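Local coordinates for CaaX farnesyltransferase beta subunit Ram1 (Aspergillus fumigatus, PDB 4MBG) that forms, with its alpha-subunit partner, the zinc-dependent protein farnesyltransferase that moves a farnesyl group from farnesyl diphosphate to a cysteine near a protein's C-terminus, at the interface of chains B and A. Coordinates in Å, arbitrary orientation; residue numbers count along the deposited sequence, not the author numbering. Chains: chain A, CaaX farnesyltransferase beta subunit Ram1; chain B, CaaX farnesyltransferase alpha subunit Ram2.

Contact 1: the interface of chains B and A. Residues chain B 159, 195, 197, 260; chain A 298-299, 309, 360-361.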
ATOM      1  N   LYS B 159       1.142 -15.810  -5.462  1.00  1.73           N
ATOM      2  CA  LYS B 159       0.443 -14.622  -4.966  1.00  1.97           C
ATOM      3  C   LYS B 159       1.029 -13.320  -5.535  1.00  2.33           C
ATOM      4  O   LYS B 159       0.728 -12.233  -5.029  1.00  2.95           O
ATOM      5  CB  LYS B 159       0.480 -14.604  -3.412  1.00  2.08           C
ATOM      6  CG  LYS B 159      -0.178 -15.873  -2.845  1.00  2.51           C
ATOM      7  CD  LYS B 159      -0.234 -15.867  -1.308  1.00  2.61           C
ATOM      8  CE  LYS B 159      -0.849 -17.162  -0.788  1.00  3.26           C
ATOM      9  NZ  LYS B 159      -1.023 -17.020   0.734  1.00  4.56           N
ATOM     10  N   ARG B 195      -5.862 -21.507   0.387  1.00  2.91           N
ATOM     11  CA  ARG B 195      -5.725 -20.240   1.124  1.00  2.42           C
ATOM     12  C   ARG B 195      -5.129 -19.155   0.243  1.00  2.03           C
ATOM     13  O   ARG B 195      -4.728 -18.085   0.738  1.00  2.93           O
ATOM     14  CB  ARG B 195      -4.833 -20.445   2.341  1.00  3.82           C
ATOM     15  CG  ARG B 195      -5.519 -21.346   3.360  1.00  6.13           C
ATOM     16  CD  ARG B 195      -4.535 -22.203   4.054  0.81  9.08           C
ATOM     17  NE  ARG B 195      -5.132 -23.002   5.132  1.00 10.09           N
ATOM     18  CZ  ARG B 195      -4.827 -24.279   5.321  0.75  9.34           C
ATOM     19  NH1 ARG B 195      -3.970 -24.877   4.496  1.00  9.53           N
ATOM     20  NH2 ARG B 195      -5.358 -24.949   6.328  1.00  8.41           N
ATOM     21  N   ASN B 197      -5.460 -16.210  -1.394  1.00  2.14           N
ATOM     22  CA  ASN B 197      -6.452 -15.151  -1.497  1.00  1.67           C
ATOM     23  C   ASN B 197      -6.445 -14.445  -2.840  1.00  2.18           C
ATOM     24  O   ASN B 197      -7.469 -13.911  -3.273  1.00  2.22           O
ATOM     25  CB  ASN B 197      -6.259 -14.105  -0.376  1.00  0.82           C
ATOM     26  CG  ASN B 197      -7.467 -13.218  -0.214  1.00  1.69           C
ATOM     27  OD1 ASN B 197      -8.518 -13.683   0.217  1.00  2.40           O
ATOM     28  ND2 ASN B 197      -7.338 -11.944  -0.587  1.00  1.58           N
ATOM     29  N   SER B 260     -10.272 -16.784   3.484  1.00  3.39           N
ATOM     30  CA  SER B 260     -10.597 -16.393   2.101  1.00  3.36           C
ATOM     31  C   SER B 260     -11.990 -16.778   1.569  1.00  3.51           C
ATOM     32  O   SER B 260     -12.692 -15.915   1.042  1.00  3.97           O
ATOM     33  CB  SER B 260      -9.500 -16.834   1.120  1.00  2.68           C
ATOM     34  OG  SER B 260      -8.274 -16.165   1.413  1.00  3.20           O
TER
ATOM     35  N   TYR A 298     -14.551  -6.505  -2.609  1.00  2.52           N
ATOM     36  CA  TYR A 298     -15.553  -7.269  -1.861  0.88  2.34           C
ATOM     37  C   TYR A 298     -15.060  -7.639  -0.449  0.91  2.20           C
ATOM     38  O   TYR A 298     -15.878  -7.959   0.426  0.94  3.57           O
ATOM     39  CB  TYR A 298     -15.960  -8.548  -2.632  1.00  2.46           C
ATOM     40  CG  TYR A 298     -14.836  -9.578  -2.624  1.00  2.26           C
ATOM     41  CD1 TYR A 298     -13.814  -9.519  -3.576  1.00  2.21           C
ATOM     42  CD2 TYR A 298     -14.777 -10.578  -1.645  1.00  2.68           C
ATOM     43  CE1 TYR A 298     -12.756 -10.420  -3.553  1.00  2.98           C
ATOM     44  CE2 TYR A 298     -13.721 -11.489  -1.616  1.00  2.58           C
ATOM     45  CZ  TYR A 298     -12.716 -11.400  -2.585  1.00  3.18           C
ATOM     46  OH  TYR A 298     -11.664 -12.278  -2.574  1.00  4.29           O
ATOM     47  N   GLU A 299     -13.737  -7.630  -0.218  1.00  1.86           N
ATOM     48  CA  GLU A 299     -13.219  -7.929   1.121  1.00  2.41           C
ATOM     49  C   GLU A 299     -13.388  -6.769   2.097  1.00  3.17           C
ATOM     50  O   GLU A 299     -13.352  -6.975   3.313  1.00  4.61           O
ATOM     51  CB  GLU A 299     -11.718  -8.250   1.087  1.00  3.30           C
ATOM     52  CG  GLU A 299     -11.372  -9.577   0.448  1.00  3.01           C
ATOM     53  CD  GLU A 299      -9.906  -9.901   0.718  1.00  2.82           C
ATOM     54  OE1 GLU A 299      -9.634 -10.367   1.846  1.00  3.28           O
ATOM     55  OE2 GLU A 299      -9.045  -9.654  -0.168  1.00  2.42           O
ATOM     56  N   GLU A 309      -6.372  -6.993  -5.762  1.00  0.84           N
ATOM     57  CA  GLU A 309      -6.616  -7.549  -4.434  1.00  1.02           C
ATOM     58  C   GLU A 309      -6.464  -6.470  -3.345  0.84  1.02           C
ATOM     59  O   GLU A 309      -5.536  -5.667  -3.400  1.00  1.09           O
ATOM     60  CB  GLU A 309      -5.591  -8.665  -4.197  1.00  1.62           C
ATOM     61  CG  GLU A 309      -5.721  -9.366  -2.841  1.00  1.56           C
ATOM     62  CD  GLU A 309      -4.672 -10.488  -2.687  0.91  1.69           C
ATOM     63  OE1 GLU A 309      -3.743 -10.573  -3.527  1.00  2.56           O
ATOM     64  OE2 GLU A 309      -4.757 -11.260  -1.714  1.00  1.62           O
ATOM     65  N   THR A 360      -4.943 -10.629   2.961  1.00  1.18           N
ATOM     66  CA  THR A 360      -5.486 -11.851   3.558  1.00  1.16           C
ATOM     67  C   THR A 360      -4.631 -13.078   3.266  0.91  1.04           C
ATOM     68  O   THR A 360      -4.214 -13.296   2.121  1.00  1.20           O
ATOM     69  CB  THR A 360      -6.901 -12.063   3.064  1.00  1.37           C
ATOM     70  OG1 THR A 360      -7.676 -10.914   3.433  1.00  2.27           O
ATOM     71  CG2 THR A 360      -7.519 -13.343   3.692  1.00  2.28           C
ATOM     72  N   ASN A 361      -4.338 -13.845   4.314  1.00  1.49           N
ATOM     73  CA  ASN A 361      -3.541 -15.075   4.173  1.00  1.39           C
ATOM     74  C   ASN A 361      -2.077 -14.877   3.761  0.81  1.54           C
ATOM     75  O   ASN A 361      -1.430 -15.817   3.312  1.00  3.44           O
ATOM     76  CB  ASN A 361      -4.276 -16.110   3.271  1.00  1.91           C
ATOM     77  CG  ASN A 361      -5.216 -16.995   4.069  1.00  2.48           C
ATOM     78  OD1 ASN A 361      -4.883 -17.393   5.196  0.80  3.86           O
ATOM     79  ND2 ASN A 361      -6.388 -17.334   3.493  1.00  2.60           N
TER
HETATM   80  O   HOH W   1      -3.153 -15.102   0.306  1.00  2.76           O
HETATM   81  O   HOH W   2     -11.325 -13.633  -0.224  1.00  4.90           O
HETATM   82  O   HOH W   3       1.475 -16.503   1.953  1.00  6.24           O
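The side-chain amide of B:Asn197, first residue of helix 197-208, reaches between two carboxylates of the beta subunit, A:Glu299 and A:Glu309. Its nitrogen ND2 donates to both, and both acceptors lie close to the amide plane. B:Asn197 ND2 lies 2.9 Å from A:Glu309 OE2 in a nearly straight bond that reaches the oxygen on its anti side, somewhat out of the carboxylate plane. That carboxylate is turned 35° from the amide. A:Glu299 comes from the opposite direction, and its OE2, 2.9 Å from B:Asn197 ND2, is approached from above the carboxylate plane. With CG anti to the backbone N (chi1 -164°), the amide of B:Asn197 lies against A:Thr360, CG to CB 3.5 Å. A:Thr360 OG1 donates to the syn lone pair of A:Glu299 OE1, which should help to hold that carboxylate. The other end of the amide is held by its own chain: B:Ser260 OG donates to B:Asn197 OD1 on an in-plane lone pair, 2.8 Å away, and accepts from A:Asn361 ND2, which completes a relay across the boundary. Water 2 joins OD1 to the phenol of A:Tyr298. Further along, the extended B:Lys159 puts its terminal amine NZ 2.9 Å from the carbonyl O of A:Asn361, a hydrogen bond, and water 1 links NZ to A:Thr360 O. The paired carboxylates would probably polarise the amide N-H groups. The site is a polar, water-assisted clasp that joins the alpha subunit to beta-subunit loops in the farnesyltransferase heterodimer.

Contact 2: the interface of chains B and A. Residues chain B 341, 344; chain A 75-76, 349-351, 401-402, 405.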
ATOM      1  N   ILE B 341      -6.586 -10.794  19.605  1.00  5.30           N
ATOM      2  CA  ILE B 341      -5.823  -9.588  19.258  1.00  4.70           C
ATOM      3  C   ILE B 341      -6.728  -8.487  18.690  1.00  4.46           C
ATOM      4  O   ILE B 341      -6.368  -7.295  18.723  1.00  4.87           O
ATOM      5  CB  ILE B 341      -4.658  -9.925  18.277  1.00  5.12           C
ATOM      6  CG1 ILE B 341      -3.596  -8.835  18.303  0.98  5.95           C
ATOM      7  CG2 ILE B 341      -5.203 -10.097  16.854  1.00  5.79           C
ATOM      8  CD1 ILE B 341      -2.845  -8.737  19.568  0.88  6.81           C
ATOM      9  N   ASN B 344     -10.443  -5.030  20.576  1.00  5.50           N
ATOM     10  CA  ASN B 344     -11.017  -3.675  20.536  1.00  4.96           C
ATOM     11  C   ASN B 344     -12.058  -3.516  19.438  0.87  4.34           C
ATOM     12  O   ASN B 344     -13.031  -2.784  19.604  0.91  4.97           O
ATOM     13  CB  ASN B 344      -9.931  -2.594  20.452  1.00  4.82           C
ATOM     14  CG  ASN B 344      -9.138  -2.491  21.725  0.87  5.87           C
ATOM     15  OD1 ASN B 344      -9.690  -2.650  22.825  0.91  7.14           O
ATOM     16  ND2 ASN B 344      -7.848  -2.259  21.603  1.00  5.83           N
TER
ATOM     17  N   LEU A  75      -1.215 -14.690  25.092  1.00  7.55           N
ATOM     18  CA  LEU A  75      -1.600 -14.376  23.702  0.85  6.91           C
ATOM     19  C   LEU A  75      -0.377 -14.194  22.797  0.88  5.97           C
ATOM     20  O   LEU A  75      -0.413 -14.494  21.592  0.97  6.43           O
ATOM     21  CB  LEU A  75      -2.468 -13.105  23.671  1.00  6.81           C
ATOM     22  CG  LEU A  75      -2.970 -12.631  22.301  1.00  6.32           C
ATOM     23  CD1 LEU A  75      -3.955 -13.674  21.716  0.90  6.35           C
ATOM     24  CD2 LEU A  75      -3.632 -11.232  22.426  1.00  6.86           C
ATOM     25  N   PHE A  76       0.716 -13.727  23.383  1.00  6.05           N
ATOM     26  CA  PHE A  76       1.928 -13.471  22.605  1.00  7.48           C
ATOM     27  C   PHE A  76       2.990 -14.559  22.754  0.82  8.75           C
ATOM     28  O   PHE A  76       4.126 -14.386  22.303  1.00  9.55           O
ATOM     29  CB  PHE A  76       2.489 -12.094  22.980  1.00  7.89           C
ATOM     30  CG  PHE A  76       1.521 -10.991  22.732  1.00  8.01           C
ATOM     31  CD1 PHE A  76       1.246 -10.586  21.425  1.00  7.45           C
ATOM     32  CD2 PHE A  76       0.828 -10.392  23.787  0.98  8.00           C
ATOM     33  CE1 PHE A  76       0.331  -9.586  21.183  1.00  8.30           C
ATOM     34  CE2 PHE A  76      -0.103  -9.379  23.546  1.00  7.39           C
ATOM     35  CZ  PHE A  76      -0.351  -8.975  22.257  0.93  8.04           C
ATOM     36  N   GLN A 349      -4.257  -7.711  11.667  1.00  2.13           N
ATOM     37  CA  GLN A 349      -3.386  -7.961  12.811  1.00  1.84           C
ATOM     38  C   GLN A 349      -3.482  -9.400  13.298  1.00  2.51           C
ATOM     39  O   GLN A 349      -4.593  -9.913  13.454  1.00  3.14           O
ATOM     40  CB  GLN A 349      -3.758  -7.004  13.953  1.00  2.72           C
ATOM     41  CG  GLN A 349      -2.671  -6.953  15.008  1.00  3.49           C
ATOM     42  CD  GLN A 349      -2.890  -5.838  15.990  0.87  3.52           C
ATOM     43  OE1 GLN A 349      -4.014  -5.351  16.143  1.00  3.47           O
ATOM     44  NE2 GLN A 349      -1.821  -5.444  16.692  1.00  3.65           N
ATOM     45  N   TYR A 350      -2.329 -10.038  13.539  1.00  2.47           N
ATOM     46  CA  TYR A 350      -2.282 -11.447  13.959  1.00  2.62           C
ATOM     47  C   TYR A 350      -1.740 -11.603  15.384  0.93  3.65           C
ATOM     48  O   TYR A 350      -0.990 -10.757  15.871  1.00  4.72           O
ATOM     49  CB  TYR A 350      -1.304 -12.235  13.077  1.00  3.24           C
ATOM     50  CG  TYR A 350      -1.630 -12.313  11.585  1.00  2.68           C
ATOM     51  CD1 TYR A 350      -2.833 -11.827  11.072  1.00  2.99           C
ATOM     52  CD2 TYR A 350      -0.734 -12.924  10.713  1.00  2.16           C
ATOM     53  CE1 TYR A 350      -3.123 -11.942   9.690  1.00  3.21           C
ATOM     54  CE2 TYR A 350      -1.005 -13.021   9.344  1.00  2.15           C
ATOM     55  CZ  TYR A 350      -2.201 -12.524   8.849  1.00  3.14           C
ATOM     56  OH  TYR A 350      -2.468 -12.628   7.486  1.00  4.17           O
ATOM     57  N   ALA A 351      -2.098 -12.698  16.041  1.00  4.31           N
ATOM     58  CA  ALA A 351      -1.396 -13.114  17.261  0.88  4.82           C
ATOM     59  C   ALA A 351      -0.904 -14.530  17.015  1.00  5.05           C
ATOM     60  O   ALA A 351      -1.601 -15.309  16.355  1.00  5.53           O
ATOM     61  CB  ALA A 351      -2.348 -13.065  18.481  1.00  5.46           C
ATOM     62  N   TYR A 401      -7.658  -1.447  17.229  1.00  3.83           N
ATOM     63  CA  TYR A 401      -6.651  -2.491  17.020  1.00  3.37           C
ATOM     64  C   TYR A 401      -5.839  -2.611  18.334  0.98  4.04           C
ATOM     65  O   TYR A 401      -6.092  -1.876  19.291  0.97  5.73           O
ATOM     66  CB  TYR A 401      -5.726  -2.125  15.844  1.00  3.84           C
ATOM     67  CG  TYR A 401      -4.828  -0.941  16.124  0.98  4.41           C
ATOM     68  CD1 TYR A 401      -5.327   0.350  16.063  1.00  5.08           C
ATOM     69  CD2 TYR A 401      -3.472  -1.121  16.441  1.00  5.39           C
ATOM     70  CE1 TYR A 401      -4.521   1.448  16.339  1.00  6.27           C
ATOM     71  CE2 TYR A 401      -2.642  -0.015  16.719  1.00  5.93           C
ATOM     72  CZ  TYR A 401      -3.176   1.262  16.644  0.93  6.67           C
ATOM     73  OH  TYR A 401      -2.385   2.362  16.909  1.00  7.60           O
ATOM     74  N   SER A 402      -4.874  -3.532  18.383  1.00  3.41           N
ATOM     75  CA  SER A 402      -4.078  -3.743  19.582  1.00  3.44           C
ATOM     76  C   SER A 402      -2.761  -2.993  19.517  0.94  3.62           C
ATOM     77  O   SER A 402      -1.841  -3.396  18.789  1.00  4.22           O
ATOM     78  CB  SER A 402      -3.824  -5.243  19.816  1.00  4.09           C
ATOM     79  OG  SER A 402      -2.897  -5.430  20.884  1.00  5.26           O
ATOM     80  N   GLY A 405      -0.007  -5.355  20.799  1.00  2.81           N
ATOM     81  CA  GLY A 405       0.521  -6.312  19.825  1.00  2.45           C
ATOM     82  C   GLY A 405       1.497  -5.664  18.845  0.89  2.25           C
ATOM     83  O   GLY A 405       2.580  -6.197  18.564  1.00  2.33           O
TER
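B:Asn344 ND2 donates to the backbone carbonyl O of A:Tyr401 at 2.9 Å in a fairly straight bond. The acceptor lies in the plane of the asparagine amide, but the nitrogen stands well above the carbonyl plane, 49° out of it. Beside this bond, B:Ile341 packs its side chain among residues of several beta-subunit segments. Its CG1 is anti to the backbone N (chi1 -160°), and this branch points CD1 at the beta subunit. B:Ile341 CD1 lies 3.6 Å from A:Ser402 CB. B:Ile341 CD1 also meets the rim of the A:Phe76 ring, 3.7 Å from CE1. A:Leu75 CD2 touches the same methyl. The other branch, CG2, rests near the backbone O of A:Gln349, while CB faces the methyl of A:Ala351. The side chain of A:Gln349 crosses that of B:Ile341 at about a right angle, with A:Gln349 CD 3.9 Å from B:Ile341 CG1. A:Gln349 OE1 accepts from A:Ser402 N on an in-plane lone pair, and A:Gln349 NE2 donates to A:Ser402 O, 2.9 Å away and nearly straight. This two-bond clamp fixes the amide's rotation and so sets the surface it turns to B:Ile341. A:Ser402 OG also accepts from A:Gly405 N, capping the start of helix 403-413. The C-terminal helical end of the alpha subunit, 340-342 and 343-362, thus docks on loops and helix starts of the beta subunit, whose family fold is the alpha-alpha toroid.

About 20 Å separates the centres of contact 1 and contact 2, measured over their C-alpha atoms, and no residue is common to both. In the beta subunit the loop after helix 338-346 supplies part of contact 2, and residues about ten further on supply part of contact 1; other segments complete each. The alpha subunit uses distant parts of its sequence, helices 197-208 and 259-272 with nearby loops at one site and its C-terminal helical region at the other. A polar, hydrated patch and a mainly apolar one thus attach separate portions of the alpha subunit, which may steady the heterodimer.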